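Local coordinates for amine oxidase (Emericella nidulans, PDB 3PGB) that oxidises primary amines to aldehydes, using a copper ion and a topaquinone cofactor made from one of its own tyrosines, at the interface of chains A and B. Sequence-based numbering; all coordinates share one arbitrary frame. Chains: chain A/B, Putative uncharacterized protein.

Contact 1: the interface of chains A and B. Residues chain A 334, 337, 350, 449, 471, 733-735, 754-755; chain B 322-328.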
ATOM      1  N   ASP A 334      19.135  13.284 -17.167  1.00 17.72           N
ATOM      2  CA  ASP A 334      18.657  14.059 -18.313  1.00 17.53           C
ATOM      3  C   ASP A 334      17.631  15.118 -17.922  1.00 17.13           C
ATOM      4  O   ASP A 334      16.930  15.650 -18.778  1.00 17.28           O
ATOM      5  CB  ASP A 334      18.098  13.129 -19.392  1.00 17.65           C
ATOM      6  CG  ASP A 334      19.184  12.326 -20.078  1.00 18.59           C
ATOM      7  OD1 ASP A 334      20.284  12.216 -19.502  1.00 20.93           O
ATOM      8  OD2 ASP A 334      18.946  11.797 -21.182  1.00 19.83           O
ATOM      9  N   ARG A 337      11.738  14.985 -17.716  1.00 15.53           N
ATOM     10  CA  ARG A 337      11.153  14.394 -18.933  1.00 15.33           C
ATOM     11  C   ARG A 337       9.647  14.649 -19.046  1.00 14.95           C
ATOM     12  O   ARG A 337       8.874  13.763 -19.397  1.00 15.23           O
ATOM     13  CB  ARG A 337      11.437  12.896 -18.987  1.00 15.32           C
ATOM     14  CG  ARG A 337      12.920  12.543 -19.043  1.00 15.66           C
ATOM     15  CD  ARG A 337      13.110  11.053 -19.310  1.00 15.86           C
ATOM     16  NE  ARG A 337      12.244  10.265 -18.439  1.00 15.63           N
ATOM     17  CZ  ARG A 337      11.807   9.035 -18.688  1.00 15.19           C
ATOM     18  NH1 ARG A 337      12.146   8.384 -19.793  1.00 14.53           N
ATOM     19  NH2 ARG A 337      11.010   8.452 -17.806  1.00 16.12           N
ATOM     20  N   MET A 350       4.492  12.053 -20.686  1.00 13.31           N
ATOM     21  CA  MET A 350       4.310  10.856 -21.500  1.00 13.39           C
ATOM     22  C   MET A 350       2.911  10.895 -22.133  1.00 13.17           C
ATOM     23  O   MET A 350       2.612  11.813 -22.896  1.00 13.38           O
ATOM     24  CB  MET A 350       4.540   9.605 -20.636  1.00 13.67           C
ATOM     25  CG  MET A 350       5.880   9.601 -19.912  1.00 14.04           C
ATOM     26  SD  MET A 350       7.251   9.320 -21.044  1.00 15.90           S
ATOM     27  CE  MET A 350       8.595  10.106 -20.150  1.00 16.02           C
ATOM     28  N   GLU A 449       9.616  13.043 -11.737  1.00 13.95           N
ATOM     29  CA  GLU A 449       9.697  11.624 -12.044  1.00 14.00           C
ATOM     30  C   GLU A 449      10.423  10.892 -10.914  1.00 14.04           C
ATOM     31  O   GLU A 449      11.244  11.475 -10.201  1.00 13.97           O
ATOM     32  CB  GLU A 449      10.437  11.394 -13.356  1.00 13.94           C
ATOM     33  CG  GLU A 449       9.616  11.657 -14.588  1.00 13.93           C
ATOM     34  CD  GLU A 449      10.238  11.015 -15.807  1.00 14.11           C
ATOM     35  OE1 GLU A 449      11.461  11.180 -15.988  1.00 14.73           O
ATOM     36  OE2 GLU A 449       9.521  10.334 -16.570  1.00 12.59           O
ATOM     37  N   VAL A 471       9.043   3.787 -14.002  1.00 15.60           N
ATOM     38  CA  VAL A 471       9.253   5.221 -13.876  1.00 15.48           C
ATOM     39  C   VAL A 471       7.895   5.915 -13.877  1.00 15.32           C
ATOM     40  O   VAL A 471       7.119   5.755 -14.825  1.00 15.45           O
ATOM     41  CB  VAL A 471      10.131   5.767 -15.015  1.00 15.47           C
ATOM     42  CG1 VAL A 471      10.390   7.253 -14.812  1.00 15.58           C
ATOM     43  CG2 VAL A 471      11.442   4.999 -15.083  1.00 14.99           C
ATOM     44  N   THR A 733       7.154   1.700 -23.588  1.00 16.63           N
ATOM     45  CA  THR A 733       8.381   2.347 -23.124  1.00 16.27           C
ATOM     46  C   THR A 733       9.648   1.716 -23.724  1.00 16.25           C
ATOM     47  O   THR A 733       9.726   0.495 -23.922  1.00 15.55           O
ATOM     48  CB  THR A 733       8.485   2.340 -21.581  1.00 16.26           C
ATOM     49  OG1 THR A 733       9.525   3.236 -21.171  1.00 16.71           O
ATOM     50  CG2 THR A 733       8.767   0.941 -21.046  1.00 15.60           C
ATOM     51  N   VAL A 734      10.627   2.574 -24.017  1.00 16.28           N
ATOM     52  CA  VAL A 734      11.970   2.139 -24.412  1.00 16.29           C
ATOM     53  C   VAL A 734      12.797   1.683 -23.201  1.00 16.45           C
ATOM     54  O   VAL A 734      13.769   0.936 -23.348  1.00 16.59           O
ATOM     55  CB  VAL A 734      12.751   3.258 -25.173  1.00 16.38           C
ATOM     56  CG1 VAL A 734      12.056   3.610 -26.498  1.00 15.83           C
ATOM     57  CG2 VAL A 734      12.930   4.500 -24.309  1.00 15.92           C
ATOM     58  N   ASN A 735      12.405   2.107 -22.004  1.00 16.53           N
ATOM     59  CA  ASN A 735      13.199   1.841 -20.802  1.00 16.69           C
ATOM     60  C   ASN A 735      12.952   0.440 -20.228  1.00 17.08           C
ATOM     61  O   ASN A 735      12.583   0.266 -19.068  1.00 16.79           O
ATOM     62  CB  ASN A 735      12.967   2.946 -19.777  1.00 16.43           C
ATOM     63  CG  ASN A 735      13.397   4.302 -20.304  1.00 15.86           C
ATOM     64  OD1 ASN A 735      12.572   5.086 -20.768  1.00 15.10           O
ATOM     65  ND2 ASN A 735      14.699   4.559 -20.287  1.00 14.14           N
ATOM     66  N   GLN A 754      16.703   3.028 -25.702  1.00 24.70           N
ATOM     67  CA  GLN A 754      16.890   3.895 -24.540  1.00 24.99           C
ATOM     68  C   GLN A 754      18.271   4.544 -24.592  1.00 25.52           C
ATOM     69  O   GLN A 754      19.079   4.258 -25.481  1.00 25.25           O
ATOM     70  CB  GLN A 754      16.717   3.118 -23.225  1.00 24.78           C
ATOM     71  CG  GLN A 754      17.839   2.139 -22.907  1.00 24.62           C
ATOM     72  CD  GLN A 754      17.609   1.388 -21.613  1.00 24.25           C
ATOM     73  OE1 GLN A 754      17.885   1.901 -20.523  1.00 23.09           O
ATOM     74  NE2 GLN A 754      17.110   0.161 -21.724  1.00 23.45           N
ATOM     75  N   SER A 755      18.528   5.413 -23.623  1.00 26.26           N
ATOM     76  CA  SER A 755      19.793   6.118 -23.513  1.00 26.89           C
ATOM     77  C   SER A 755      20.948   5.147 -23.266  1.00 27.29           C
ATOM     78  O   SER A 755      20.830   4.249 -22.429  1.00 27.09           O
ATOM     79  CB  SER A 755      19.707   7.124 -22.361  1.00 26.98           C
ATOM     80  OG  SER A 755      20.776   8.048 -22.397  1.00 27.54           O
TER
ATOM     81  N   GLN B 322       9.718  12.242 -24.957  1.00 17.98           N
ATOM     82  CA  GLN B 322      10.895  12.329 -24.090  1.00 17.79           C
ATOM     83  C   GLN B 322      11.335  11.025 -23.421  1.00 17.80           C
ATOM     84  O   GLN B 322      12.224  11.049 -22.581  1.00 17.63           O
ATOM     85  CB  GLN B 322      10.703  13.414 -23.016  1.00 17.62           C
ATOM     86  CG  GLN B 322      10.236  14.755 -23.548  1.00 17.13           C
ATOM     87  CD  GLN B 322      10.352  15.852 -22.514  1.00 16.29           C
ATOM     88  OE1 GLN B 322      11.451  16.258 -22.159  1.00 16.51           O
ATOM     89  NE2 GLN B 322       9.219  16.337 -22.026  1.00 15.52           N
ATOM     90  N   ASP B 323      10.762   9.888 -23.800  1.00 18.25           N
ATOM     91  CA  ASP B 323      11.043   8.646 -23.073  1.00 18.52           C
ATOM     92  C   ASP B 323      12.429   8.087 -23.381  1.00 18.97           C
ATOM     93  O   ASP B 323      12.968   7.318 -22.586  1.00 19.09           O
ATOM     94  CB  ASP B 323       9.964   7.584 -23.328  1.00 18.55           C
ATOM     95  CG  ASP B 323       9.984   6.461 -22.288  1.00 18.56           C
ATOM     96  OD1 ASP B 323      10.107   6.754 -21.079  1.00 19.47           O
ATOM     97  OD2 ASP B 323       9.876   5.284 -22.676  1.00 18.21           O
ATOM     98  N   ARG B 324      13.013   8.475 -24.516  1.00 19.47           N
ATOM     99  CA  ARG B 324      14.363   8.035 -24.863  1.00 20.15           C
ATOM    100  C   ARG B 324      15.443   8.694 -24.009  1.00 20.14           C
ATOM    101  O   ARG B 324      16.573   8.216 -23.979  1.00 20.31           O
ATOM    102  CB  ARG B 324      14.661   8.253 -26.353  1.00 20.55           C
ATOM    103  CG  ARG B 324      13.831   7.363 -27.281  1.00 22.16           C
ATOM    104  CD  ARG B 324      13.871   7.846 -28.728  1.00 24.83           C
ATOM    105  NE  ARG B 324      12.781   7.281 -29.529  1.00 26.81           N
ATOM    106  CZ  ARG B 324      12.782   6.058 -30.067  1.00 28.82           C
ATOM    107  NH1 ARG B 324      13.820   5.237 -29.896  1.00 29.31           N
ATOM    108  NH2 ARG B 324      11.731   5.645 -30.777  1.00 29.42           N
ATOM    109  N   LYS B 325      15.110   9.790 -23.329  1.00 20.38           N
ATOM    110  CA  LYS B 325      16.024  10.383 -22.353  1.00 20.47           C
ATOM    111  C   LYS B 325      16.127   9.487 -21.124  1.00 20.45           C
ATOM    112  O   LYS B 325      15.217   8.708 -20.836  1.00 20.33           O
ATOM    113  CB  LYS B 325      15.532  11.756 -21.910  1.00 20.75           C
ATOM    114  CG  LYS B 325      15.617  12.860 -22.956  1.00 20.97           C
ATOM    115  CD  LYS B 325      14.832  14.078 -22.462  1.00 21.25           C
ATOM    116  CE  LYS B 325      15.031  15.307 -23.328  1.00 21.39           C
ATOM    117  NZ  LYS B 325      14.243  16.464 -22.798  1.00 20.89           N
ATOM    118  N   GLN B 326      17.240   9.597 -20.404  1.00 20.56           N
ATOM    119  CA  GLN B 326      17.442   8.828 -19.168  1.00 20.74           C
ATOM    120  C   GLN B 326      16.434   9.198 -18.070  1.00 20.15           C
ATOM    121  O   GLN B 326      16.317  10.368 -17.695  1.00 19.76           O
ATOM    122  CB  GLN B 326      18.866   9.014 -18.623  1.00 20.98           C
ATOM    123  CG  GLN B 326      19.730   7.751 -18.627  1.00 23.02           C
ATOM    124  CD  GLN B 326      19.695   6.986 -17.301  1.00 25.41           C
ATOM    125  OE1 GLN B 326      18.671   6.393 -16.920  1.00 26.45           O
ATOM    126  NE2 GLN B 326      20.828   6.989 -16.596  1.00 26.20           N
ATOM    127  N   PRO B 327      15.704   8.198 -17.548  1.00 19.57           N
ATOM    128  CA  PRO B 327      14.901   8.465 -16.370  1.00 19.53           C
ATOM    129  C   PRO B 327      15.778   8.645 -15.135  1.00 19.51           C
ATOM    130  O   PRO B 327      16.959   8.296 -15.168  1.00 19.41           O
ATOM    131  CB  PRO B 327      14.051   7.205 -16.237  1.00 19.51           C
ATOM    132  CG  PRO B 327      14.847   6.146 -16.900  1.00 19.26           C
ATOM    133  CD  PRO B 327      15.522   6.820 -18.033  1.00 19.48           C
ATOM    134  N   PRO B 328      15.207   9.184 -14.046  1.00 19.61           N
ATOM    135  CA  PRO B 328      15.969   9.317 -12.818  1.00 19.61           C
ATOM    136  C   PRO B 328      16.591   7.999 -12.397  1.00 19.56           C
ATOM    137  O   PRO B 328      16.067   6.927 -12.721  1.00 19.45           O
ATOM    138  CB  PRO B 328      14.919   9.759 -11.798  1.00 19.61           C
ATOM    139  CG  PRO B 328      13.926  10.475 -12.590  1.00 19.62           C
ATOM    140  CD  PRO B 328      13.852   9.741 -13.899  1.00 19.79           C
TER
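In the copper amine oxidase dimer, the loop B:Gln322 to B:Pro328, which turns at B:Gln322 to B:Arg324 and is extended from B:Lys325 on, lies across chain A, where A:Arg337 carries much of the contact. Its CB meets the backbone O and CB of B:Gln322, its CG that same O and CB of B:Lys325. CD of A:Arg337 packs 3.6 Å from CB of B:Lys325 as the two side chains slide past each other in opposite directions. A bend at chi3 (-47°) then turns the guanidinium toward B:Asp323, with NE near CA and CZ near CB of B:Pro327. NE and NH2 grip A:Glu449 side-on, one nitrogen to each carboxylate oxygen, both through syn lone pairs; A:Arg337 NE to A:Glu449 OE1 is 2.7 Å and almost straight. This acid holds the guanidinium and itself packs against B:Pro328. A:Arg337 NH1 makes a salt bridge of 2.9 Å to B:Asp323 OD1, approaching from above the carboxylate plane. CE of A:Met350 covers one guanidinium face over its centre, and CB of B:Pro327 the other nearer the rim. A long, flat cation suits this place because its edge bonds while its faces pack.

B:Asp323 has CG anti to its backbone N (chi1 -163°), and its OD2 accepts from both A:Thr733 OG1 (2.6 Å), on the syn lone pair, and A:Val734 N, nearly along the C-O axis. Such donors would be expected to keep the acid ionised. A:Asp334 OD2 receives the backbone N of B:Gln326 at 2.9 Å, from well above the carboxylate plane. B:Pro327, a rigid apolar ring without a backbone N-H to satisfy, can wedge between the guanidinium face and A:Val471, its CB 3.6 Å from CG2 of A:Val471. As modelled, A:Asn735 OD1 clashes as a second acceptor with B:Asp323 O, 2.9 Å away, so this amide is probably turned over, with ND2 belonging where OD1 stands.

Contact 2: the interface of chains A and B. Residues chain A 625-628, 645, 697; chain B 593-596.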
ATOM      1  N   ALA A 625     -10.397   3.903   5.108  1.00 20.57           N
ATOM      2  CA  ALA A 625     -11.339   3.745   6.212  1.00 20.24           C
ATOM      3  C   ALA A 625     -12.283   4.928   6.295  1.00 19.86           C
ATOM      4  O   ALA A 625     -11.864   6.070   6.132  1.00 19.90           O
ATOM      5  CB  ALA A 625     -10.592   3.584   7.532  1.00 20.31           C
ATOM      6  N   HIS A 626     -13.557   4.651   6.550  1.00 19.51           N
ATOM      7  CA  HIS A 626     -14.546   5.711   6.774  1.00 19.19           C
ATOM      8  C   HIS A 626     -14.802   5.899   8.274  1.00 18.96           C
ATOM      9  O   HIS A 626     -14.273   5.142   9.100  1.00 18.71           O
ATOM     10  CB  HIS A 626     -15.837   5.410   6.021  1.00 19.05           C
ATOM     11  CG  HIS A 626     -16.521   4.154   6.456  1.00 19.02           C
ATOM     12  ND1 HIS A 626     -16.431   2.977   5.749  1.00 18.89           N
ATOM     13  CD2 HIS A 626     -17.331   3.898   7.510  1.00 19.27           C
ATOM     14  CE1 HIS A 626     -17.142   2.045   6.355  1.00 18.97           C
ATOM     15  NE2 HIS A 626     -17.701   2.578   7.425  1.00 18.95           N
ATOM     16  N   LEU A 627     -15.607   6.907   8.615  1.00 18.62           N
ATOM     17  CA  LEU A 627     -15.846   7.286  10.012  1.00 18.33           C
ATOM     18  C   LEU A 627     -16.486   6.146  10.792  1.00 18.16           C
ATOM     19  O   LEU A 627     -17.478   5.568  10.358  1.00 17.95           O
ATOM     20  CB  LEU A 627     -16.722   8.542  10.080  1.00 18.31           C
ATOM     21  CG  LEU A 627     -17.138   9.094  11.451  1.00 18.22           C
ATOM     22  CD1 LEU A 627     -15.942   9.489  12.298  1.00 17.50           C
ATOM     23  CD2 LEU A 627     -18.072  10.286  11.263  1.00 17.43           C
ATOM     24  N   THR A 628     -15.892   5.821  11.940  1.00 18.29           N
ATOM     25  CA  THR A 628     -16.372   4.750  12.815  1.00 18.09           C
ATOM     26  C   THR A 628     -17.691   5.141  13.454  1.00 18.14           C
ATOM     27  O   THR A 628     -18.641   4.354  13.472  1.00 18.08           O
ATOM     28  CB  THR A 628     -15.365   4.471  13.955  1.00 18.22           C
ATOM     29  OG1 THR A 628     -14.094   4.103  13.405  1.00 17.85           O
ATOM     30  CG2 THR A 628     -15.864   3.360  14.886  1.00 18.01           C
ATOM     31  N   ASP A 645     -17.173   4.333   2.231  1.00 15.74           N
ATOM     32  CA  ASP A 645     -15.893   4.369   1.515  1.00 15.79           C
ATOM     33  C   ASP A 645     -16.055   4.936   0.112  1.00 15.64           C
ATOM     34  O   ASP A 645     -15.222   5.698  -0.356  1.00 15.82           O
ATOM     35  CB  ASP A 645     -15.285   2.967   1.382  1.00 15.95           C
ATOM     36  CG  ASP A 645     -15.118   2.257   2.710  1.00 16.30           C
ATOM     37  OD1 ASP A 645     -15.209   1.007   2.719  1.00 17.43           O
ATOM     38  OD2 ASP A 645     -14.898   2.934   3.733  1.00 14.86           O
ATOM     39  N   HIS A 697      -7.783   4.809  11.001  1.00 17.23           N
ATOM     40  CA  HIS A 697      -8.121   4.772  12.414  1.00 16.74           C
ATOM     41  C   HIS A 697      -6.809   4.933  13.159  1.00 16.70           C
ATOM     42  O   HIS A 697      -5.919   4.088  13.044  1.00 16.81           O
ATOM     43  CB  HIS A 697      -8.782   3.448  12.805  1.00 16.62           C
ATOM     44  CG  HIS A 697     -10.007   3.122  12.011  1.00 16.09           C
ATOM     45  ND1 HIS A 697     -11.193   3.810  12.151  1.00 14.47           N
ATOM     46  CD2 HIS A 697     -10.232   2.170  11.075  1.00 15.91           C
ATOM     47  CE1 HIS A 697     -12.093   3.301  11.329  1.00 14.61           C
ATOM     48  NE2 HIS A 697     -11.537   2.302  10.669  1.00 15.35           N
TER
ATOM     49  N   PHE B 593     -14.026  -5.430   9.419  1.00 20.36           N
ATOM     50  CA  PHE B 593     -14.776  -4.464   8.621  1.00 20.23           C
ATOM     51  C   PHE B 593     -14.223  -3.066   8.889  1.00 19.97           C
ATOM     52  O   PHE B 593     -14.002  -2.701  10.039  1.00 20.01           O
ATOM     53  CB  PHE B 593     -16.270  -4.557   8.974  1.00 20.13           C
ATOM     54  CG  PHE B 593     -17.051  -3.299   8.716  1.00 20.14           C
ATOM     55  CD1 PHE B 593     -17.506  -2.997   7.441  1.00 20.21           C
ATOM     56  CD2 PHE B 593     -17.362  -2.432   9.756  1.00 20.09           C
ATOM     57  CE1 PHE B 593     -18.243  -1.840   7.201  1.00 19.70           C
ATOM     58  CE2 PHE B 593     -18.095  -1.278   9.523  1.00 20.31           C
ATOM     59  CZ  PHE B 593     -18.536  -0.985   8.240  1.00 20.03           C
ATOM     60  N   ASN B 594     -13.976  -2.302   7.825  1.00 19.85           N
ATOM     61  CA  ASN B 594     -13.491  -0.919   7.945  1.00 19.80           C
ATOM     62  C   ASN B 594     -12.153  -0.808   8.696  1.00 19.79           C
ATOM     63  O   ASN B 594     -11.881   0.193   9.352  1.00 19.98           O
ATOM     64  CB  ASN B 594     -14.573  -0.045   8.620  1.00 19.65           C
ATOM     65  CG  ASN B 594     -14.310   1.446   8.480  1.00 19.30           C
ATOM     66  OD1 ASN B 594     -13.817   1.911   7.455  1.00 19.80           O
ATOM     67  ND2 ASN B 594     -14.642   2.203   9.523  1.00 19.22           N
ATOM     68  N   GLY B 595     -11.320  -1.840   8.595  1.00 19.95           N
ATOM     69  CA  GLY B 595     -10.040  -1.884   9.316  1.00 19.99           C
ATOM     70  C   GLY B 595     -10.120  -1.504  10.788  1.00 20.02           C
ATOM     71  O   GLY B 595      -9.185  -0.912  11.329  1.00 19.92           O
ATOM     72  N   GLN B 596     -11.228  -1.872  11.436  1.00 20.12           N
ATOM     73  CA  GLN B 596     -11.550  -1.393  12.784  1.00 20.28           C
ATOM     74  C   GLN B 596     -10.802  -2.096  13.907  1.00 19.73           C
ATOM     75  O   GLN B 596     -10.726  -1.562  15.015  1.00 19.64           O
ATOM     76  CB  GLN B 596     -13.071  -1.451  13.039  1.00 20.60           C
ATOM     77  CG  GLN B 596     -13.783  -0.139  12.629  1.00 22.58           C
ATOM     78  CD  GLN B 596     -15.308  -0.250  12.513  1.00 24.63           C
ATOM     79  OE1 GLN B 596     -15.950   0.577  11.846  1.00 24.78           O
ATOM     80  NE2 GLN B 596     -15.891  -1.262  13.164  1.00 25.55           N
TER
HETATM   81  O   HOH W   1     -18.456   1.951  12.159  1.00 18.44           O
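B:Phe593 to B:Gly595 form a short 3-10 turn in which B:Asn594 (phi 59°) and B:Gly595 both take the left-handed helical conformation, one that asparagine and glycine adopt more readily than most residues. In this copper amine oxidase dimer the turn pushes the side chain of B:Asn594 into chain A. Its CG lies anti to the backbone N (chi1 -166°), which carries the carboxamide to the backbone of A:His626.

There the amide pairs with both backbone polar groups of A:His626. B:Asn594 OD1 accepts from A:His626 N at 2.9 Å, in the carbonyl plane and on a lone pair, while B:Asn594 ND2 gives a nearly straight bond of 3.0 Å to A:His626 O, coming from above that carbonyl's plane. B:Asn594 ND2 also donates within its own chain to B:Gln596 OE1 at 3.1 Å, on a lone pair. Both acceptors of ND2 lie in the amide plane, so the carboxamide is held flat and its rotation fixed; asparagine suits the place by offering donor and acceptor side by side.

The imidazole of A:His626 stacks against this amide, the planes 14° apart, with OD1 over the rim of the ring. The ring is set by A:Asp645, whose OD2 takes A:His626 ND1 at 2.5 Å in the ring plane, an interaction that may favour a protonated imidazole. CZ of B:Phe593 approaches CE1 of A:His626 at 3.8 Å, while one face of the phenyl ring is covered by CB of B:Asn594.

A:His697 meets the turn edge-on, its ring nearly perpendicular to the carboxamide. A:His697 NE2 donates to the backbone O of B:Asn594 over a very short 2.5 Å, nearly along the C=O axis. An imidazole carries its N-H at the ring edge, so the ring can point it at a backbone carbonyl, although the bond is bent at the hydrogen. A water links B:Gln596 OE1, 2.9 Å away, to A:Thr628 O.

The centres of contact 1 and contact 2 lie about 40 Å apart, and the two share no residue or secondary-structure element. Contact 1 uses loop 322-328 of chain B and is remote from the chemistry, its centre about 37 Å from A:Asp403, the predicted catalytic base. The centre of contact 2 is about 17 Å from A:Asp403. Contact 2 also includes A:His697, the penultimate residue of strand 686-698, just before the copper ligand A:His698, so dimerisation may help to steady the metal site. Two-fold symmetry repeats both contacts with the chains exchanged, tying the subunits together at widely spaced points.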